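Side-chain contacts in catechol 2,3-dioxygenase (Rhodococcus sp., PDB 2WL9), which probably catalyses the iron-dependent extradiol cleavage of catechol rings by molecular oxygen during the breakdown of aromatic hydrocarbons: residues C[18-23]-C[260-265]; C[162-167]-C[197-202]. All blocks are in the same frame, centred on the assembly; numbering follows the deposited sequence.

Interaction 1: residues C[18-23]-C[260-265]. With FE (Fe (III) ion), chain K.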
# COMPACT_ATOMS: atom_id res chain seq x y z
N ASP C 18 -24.91 42.34 4.04
CA ASP C 18 -23.77 42.81 3.30
C ASP C 18 -22.44 42.52 3.99
O ASP C 18 -21.53 42.11 3.38
CB ASP C 18 -23.88 44.32 3.07
CG ASP C 18 -24.71 44.67 1.88
OD1 ASP C 18 -25.39 43.80 1.37
OD2 ASP C 18 -24.67 45.83 1.46
N ALA C 19 -22.36 42.74 5.27
CA ALA C 19 -21.13 42.49 6.02
C ALA C 19 -20.80 41.00 6.07
O ALA C 19 -19.63 40.62 5.96
CB ALA C 19 -21.22 43.07 7.43
N TRP C 20 -21.83 40.17 6.22
CA TRP C 20 -21.68 38.71 6.27
C TRP C 20 -21.18 38.09 4.97
O TRP C 20 -20.36 37.17 4.99
CB TRP C 20 -22.99 38.05 6.70
CG TRP C 20 -23.08 37.86 8.17
CD1 TRP C 20 -23.79 38.61 9.06
CD2 TRP C 20 -22.44 36.84 8.94
NE1 TRP C 20 -23.63 38.13 10.33
CE2 TRP C 20 -22.80 37.04 10.29
CE3 TRP C 20 -21.58 35.78 8.62
CZ2 TRP C 20 -22.34 36.21 11.32
CZ3 TRP C 20 -21.12 34.96 9.64
CH2 TRP C 20 -21.50 35.18 10.98
N ARG C 21 -21.68 38.59 3.84
CA ARG C 21 -21.15 38.20 2.53
C ARG C 21 -19.66 38.55 2.46
O ARG C 21 -18.84 37.68 2.19
CB ARG C 21 -21.91 38.90 1.40
CG ARG C 21 -23.39 38.51 1.33
CD ARG C 21 -24.12 39.21 0.20
NE ARG C 21 -23.63 38.78 -1.10
CZ ARG C 21 -24.41 38.56 -2.16
NH1 ARG C 21 -25.72 38.72 -2.08
NH2 ARG C 21 -23.87 38.17 -3.31
N ASP C 22 -19.33 39.80 2.74
CA ASP C 22 -17.93 40.27 2.75
C ASP C 22 -17.04 39.39 3.62
O ASP C 22 -15.91 39.07 3.25
CB ASP C 22 -17.85 41.72 3.24
CG ASP C 22 -18.29 42.73 2.19
OD1 ASP C 22 -18.92 42.35 1.17
OD2 ASP C 22 -18.02 43.93 2.39
N TYR C 23 -17.58 38.98 4.77
CA TYR C 23 -16.84 38.23 5.77
C TYR C 23 -16.73 36.75 5.43
O TYR C 23 -15.62 36.22 5.30
CB TYR C 23 -17.49 38.43 7.13
CG TYR C 23 -16.88 37.68 8.29
CD1 TYR C 23 -15.85 38.24 9.04
CD2 TYR C 23 -17.37 36.43 8.67
CE1 TYR C 23 -15.30 37.56 10.12
CE2 TYR C 23 -16.83 35.75 9.76
CZ TYR C 23 -15.79 36.32 10.48
OH TYR C 23 -15.25 35.66 11.57
N TRP C 260 -20.31 37.53 17.63
CA TRP C 260 -19.76 36.30 18.21
C TRP C 260 -18.57 35.81 17.38
O TRP C 260 -18.09 36.54 16.50
CB TRP C 260 -20.84 35.22 18.44
CG TRP C 260 -21.71 34.86 17.26
CD1 TRP C 260 -22.79 35.56 16.79
CD2 TRP C 260 -21.62 33.68 16.45
NE1 TRP C 260 -23.35 34.91 15.71
CE2 TRP C 260 -22.65 33.75 15.49
CE3 TRP C 260 -20.76 32.57 16.44
CZ2 TRP C 260 -22.85 32.75 14.52
CZ3 TRP C 260 -20.96 31.58 15.48
CH2 TRP C 260 -21.99 31.68 14.53
N LEU C 261 -18.08 34.60 17.66
CA LEU C 261 -16.79 34.16 17.13
C LEU C 261 -16.83 33.06 16.09
O LEU C 261 -17.59 32.11 16.20
CB LEU C 261 -15.88 33.70 18.28
CG LEU C 261 -15.51 34.71 19.36
CD1 LEU C 261 -14.72 34.00 20.44
CD2 LEU C 261 -14.70 35.84 18.78
N TRP C 262 -15.98 33.20 15.07
CA TRP C 262 -15.65 32.08 14.19
C TRP C 262 -14.20 31.66 14.43
O TRP C 262 -13.34 32.50 14.69
CB TRP C 262 -15.87 32.45 12.72
CG TRP C 262 -17.29 32.27 12.27
CD1 TRP C 262 -18.41 32.22 13.05
CD2 TRP C 262 -17.74 32.15 10.91
NE1 TRP C 262 -19.52 32.06 12.27
CE2 TRP C 262 -19.15 32.02 10.96
CE3 TRP C 262 -17.09 32.14 9.67
CZ2 TRP C 262 -19.92 31.88 9.80
CZ3 TRP C 262 -17.87 32.01 8.51
CH2 TRP C 262 -19.27 31.87 8.59
N GLU C 263 -13.96 30.36 14.33
CA GLU C 263 -12.66 29.79 14.61
C GLU C 263 -12.15 29.02 13.37
O GLU C 263 -12.36 27.82 13.27
CB GLU C 263 -12.76 28.87 15.84
CG GLU C 263 -11.43 28.29 16.34
CD GLU C 263 -11.62 27.00 17.14
OE1 GLU C 263 -12.77 26.64 17.47
OE2 GLU C 263 -10.61 26.35 17.46
N PRO C 264 -11.50 29.73 12.43
CA PRO C 264 -10.91 29.07 11.27
C PRO C 264 -9.77 28.16 11.72
O PRO C 264 -8.98 28.55 12.58
CB PRO C 264 -10.36 30.24 10.44
CG PRO C 264 -11.14 31.42 10.89
CD PRO C 264 -11.36 31.20 12.34
N GLY C 265 -9.69 26.97 11.15
CA GLY C 265 -8.69 26.00 11.58
C GLY C 265 -8.19 25.06 10.50
O GLY C 265 -8.64 25.12 9.35
FE FE K . -13.42 25.27 19.20
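Trp20 and Tyr23, one helical turn apart, set their rims against the same face of Trp262, and this three-ring cluster is the tightly packed part of the contact. The six-membered ring of Trp20 leads with its far corner: its CZ3 comes 3.3 Å from Trp262 CZ2, which in turn lies near the plane of the Trp20 indole. The two planes meet obliquely, at 59°. Tyr23 makes an offset edge-to-face pair, its CE2 standing 3.6 Å from Trp262 CE3 with the planes at 62°. With CG anti to the backbone N (chi1 177°), the phenol runs out toward the strand, and Tyr23 OH passes the indole to end 3.5 Å from Trp262 CB. No hydrogen bond joins the two segments; shape and ring contact do the work.

Packing slackens toward Trp260, whose CZ2 is no nearer than 4.5 Å to Trp20 CH2. On the other side of the helix Asp18, Arg21 and Asp22 are exposed to solvent. The polar edge of Trp20 is nevertheless provided for, since its NE1 hydrogen-bonds to Ser258 OG, a tie that should limit rotation of the indole.

Strand alternation gives the cluster a link to the metal. Trp262 points toward the helix, whereas its neighbour Glu263 points away and, with an extended chain, brings OE1 to 2.3 Å from the iron. Its other oxygen, OE2, is hydrogen-bonded to Thr251 OG1, a second-shell bond that would help to orient the carboxylate. Tyr253 is a further residue of the site. His149, His212 and Glu263 form the two-histidine, one-carboxylate triad characteristic of extradiol dioxygenases.

Interaction 2: residues C[162-167]-C[197-202]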
# COMPACT_ATOMS: atom_id res chain seq x y z
N ARG C 162 -27.11 14.40 28.75
CA ARG C 162 -28.08 13.30 28.60
C ARG C 162 -28.89 13.41 27.31
O ARG C 162 -29.09 12.42 26.61
CB ARG C 162 -29.03 13.24 29.80
CG ARG C 162 -28.37 12.93 31.13
CD ARG C 162 -29.41 12.76 32.22
NE ARG C 162 -28.82 12.85 33.55
CZ ARG C 162 -28.92 13.91 34.36
NH1 ARG C 162 -29.61 14.98 33.99
NH2 ARG C 162 -28.35 13.88 35.55
N PHE C 163 -29.35 14.63 27.00
CA PHE C 163 -30.09 14.90 25.77
C PHE C 163 -29.27 14.51 24.54
O PHE C 163 -29.73 13.73 23.70
CB PHE C 163 -30.50 16.38 25.71
CG PHE C 163 -31.09 16.80 24.39
CD1 PHE C 163 -32.40 16.48 24.07
CD2 PHE C 163 -30.33 17.53 23.47
CE1 PHE C 163 -32.96 16.87 22.85
CE2 PHE C 163 -30.88 17.93 22.25
CZ PHE C 163 -32.20 17.60 21.94
N TYR C 164 -28.07 15.05 24.44
CA TYR C 164 -27.23 14.77 23.28
C TYR C 164 -26.76 13.32 23.18
O TYR C 164 -26.57 12.82 22.07
CB TYR C 164 -26.08 15.78 23.17
CG TYR C 164 -26.59 17.14 22.75
CD1 TYR C 164 -27.05 17.36 21.45
CD2 TYR C 164 -26.63 18.20 23.65
CE1 TYR C 164 -27.54 18.60 21.06
CE2 TYR C 164 -27.11 19.45 23.27
CZ TYR C 164 -27.56 19.64 21.98
OH TYR C 164 -28.03 20.87 21.59
N ARG C 165 -26.63 12.63 24.31
CA ARG C 165 -26.34 11.19 24.28
C ARG C 165 -27.49 10.42 23.63
O ARG C 165 -27.25 9.49 22.86
CB ARG C 165 -26.02 10.64 25.66
CG ARG C 165 -24.65 11.06 26.16
CD ARG C 165 -24.12 10.21 27.29
NE ARG C 165 -22.83 10.73 27.74
CZ ARG C 165 -22.56 11.12 28.98
NH1 ARG C 165 -23.47 11.02 29.94
NH2 ARG C 165 -21.35 11.60 29.27
N LEU C 166 -28.72 10.84 23.92
CA LEU C 166 -29.91 10.23 23.32
C LEU C 166 -29.89 10.41 21.80
O LEU C 166 -30.25 9.49 21.06
CB LEU C 166 -31.19 10.84 23.92
CG LEU C 166 -32.59 10.32 23.56
CD1 LEU C 166 -33.59 10.87 24.55
CD2 LEU C 166 -33.03 10.70 22.16
N LEU C 167 -29.46 11.59 21.35
CA LEU C 167 -29.32 11.88 19.92
C LEU C 167 -28.26 11.00 19.25
O LEU C 167 -28.29 10.83 18.03
CB LEU C 167 -29.01 13.37 19.68
CG LEU C 167 -30.19 14.22 19.19
CD1 LEU C 167 -31.35 14.19 20.15
CD2 LEU C 167 -29.76 15.67 18.91
N HIS C 197 -14.70 16.94 17.77
CA HIS C 197 -16.03 17.21 18.33
C HIS C 197 -16.87 18.04 17.36
O HIS C 197 -16.33 18.79 16.54
CB HIS C 197 -15.95 17.86 19.73
CG HIS C 197 -15.16 19.13 19.78
ND1 HIS C 197 -15.75 20.37 19.89
CD2 HIS C 197 -13.82 19.36 19.75
CE1 HIS C 197 -14.82 21.31 19.93
NE2 HIS C 197 -13.64 20.72 19.85
N SER C 198 -18.19 17.84 17.44
CA SER C 198 -19.19 18.64 16.73
C SER C 198 -19.83 19.65 17.66
O SER C 198 -20.46 20.62 17.20
CB SER C 198 -20.30 17.73 16.20
OG SER C 198 -19.78 16.71 15.38
N LEU C 199 -19.69 19.43 18.96
CA LEU C 199 -20.46 20.17 19.95
C LEU C 199 -19.71 20.28 21.27
O LEU C 199 -19.10 19.31 21.71
CB LEU C 199 -21.80 19.46 20.19
CG LEU C 199 -22.83 20.03 21.15
CD1 LEU C 199 -23.26 21.41 20.70
CD2 LEU C 199 -24.01 19.10 21.22
N ALA C 200 -19.76 21.46 21.89
CA ALA C 200 -19.24 21.67 23.23
C ALA C 200 -20.09 22.67 24.02
O ALA C 200 -20.79 23.50 23.44
CB ALA C 200 -17.78 22.11 23.19
N PHE C 201 -20.04 22.56 25.35
CA PHE C 201 -20.79 23.45 26.25
C PHE C 201 -20.26 23.36 27.69
O PHE C 201 -19.38 22.55 27.99
CB PHE C 201 -22.30 23.16 26.20
CG PHE C 201 -22.65 21.69 26.25
CD1 PHE C 201 -22.90 20.98 25.08
CD2 PHE C 201 -22.73 21.03 27.47
CE1 PHE C 201 -23.22 19.63 25.12
CE2 PHE C 201 -23.05 19.68 27.52
CZ PHE C 201 -23.30 18.97 26.34
N GLY C 202 -20.79 24.19 28.58
CA GLY C 202 -20.32 24.24 29.97
C GLY C 202 -19.07 25.09 30.12
O GLY C 202 -18.22 24.82 30.97
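The closest interaction between Leu199 and Tyr164 is of the CH-pi kind. One methyl, Leu199 CD2, lies 3.4 Å from the centroid of the Tyr164 ring and only 5° off its normal, so that it touches the six ring carbons almost evenly; the shortest of these approaches, to Tyr164 CD1, is 3.5 Å. The leucine reaches this spot because its CG is anti to the backbone N (chi1 -178°), which carries the branch straight out from the strand. The opposite face of the phenol is occupied as well: Phe163 CD2, from the same helix, sits 3.5 Å above the plane, and the ring is sandwiched between an aryl carbon and a methyl, which should restrict its turning.

Plain apolar packing adds the second component. Phe201, two residues along the same side of the strand, approaches Tyr164 obliquely, its CE1 being 4.0 Å from Tyr164 CD2. This is a looser touch than the leucine makes, and Met190 and Ile152 of the adjoining strands also pack on the tyrosine.

Polar interactions lie beyond the two segments. Tyr164 OH hydrogen-bonds to the Asp110 carboxylate, which should steady the far end of the phenol. Ser198 and Leu199 together face Met190 across the sheet in a classic beta bulge, so the leucine that meets the phenol is itself a bulge residue.

All three touching side chains are buried, and neither a hydrogen bond nor a salt bridge crosses between 162-167 and 197-202. Between these two segments, the helix therefore rests on the strand by dispersion and ring-face contact, while the phenol's single polar atom is paid for by the aspartate.

In the fold
From the N terminus, the chain forms strand 6-14 and then helix 17-24, the first half of interaction 1; that contact closes only at strand 261-266, so it encloses a loop of more than two hundred residues. Interaction 2 is nested inside this loop and is far more local, running from helix 157-167 to strand 199-201 within the second glyoxalase-type region. Interaction 1 thus joins the N-terminal and C-terminal regions, whereas interaction 2 packs a helix on its own region's sheet. Both strands belong to the same mixed sheet, yet the contacts lie on opposite sides of the chain's centre, their own centres about 24 Å apart.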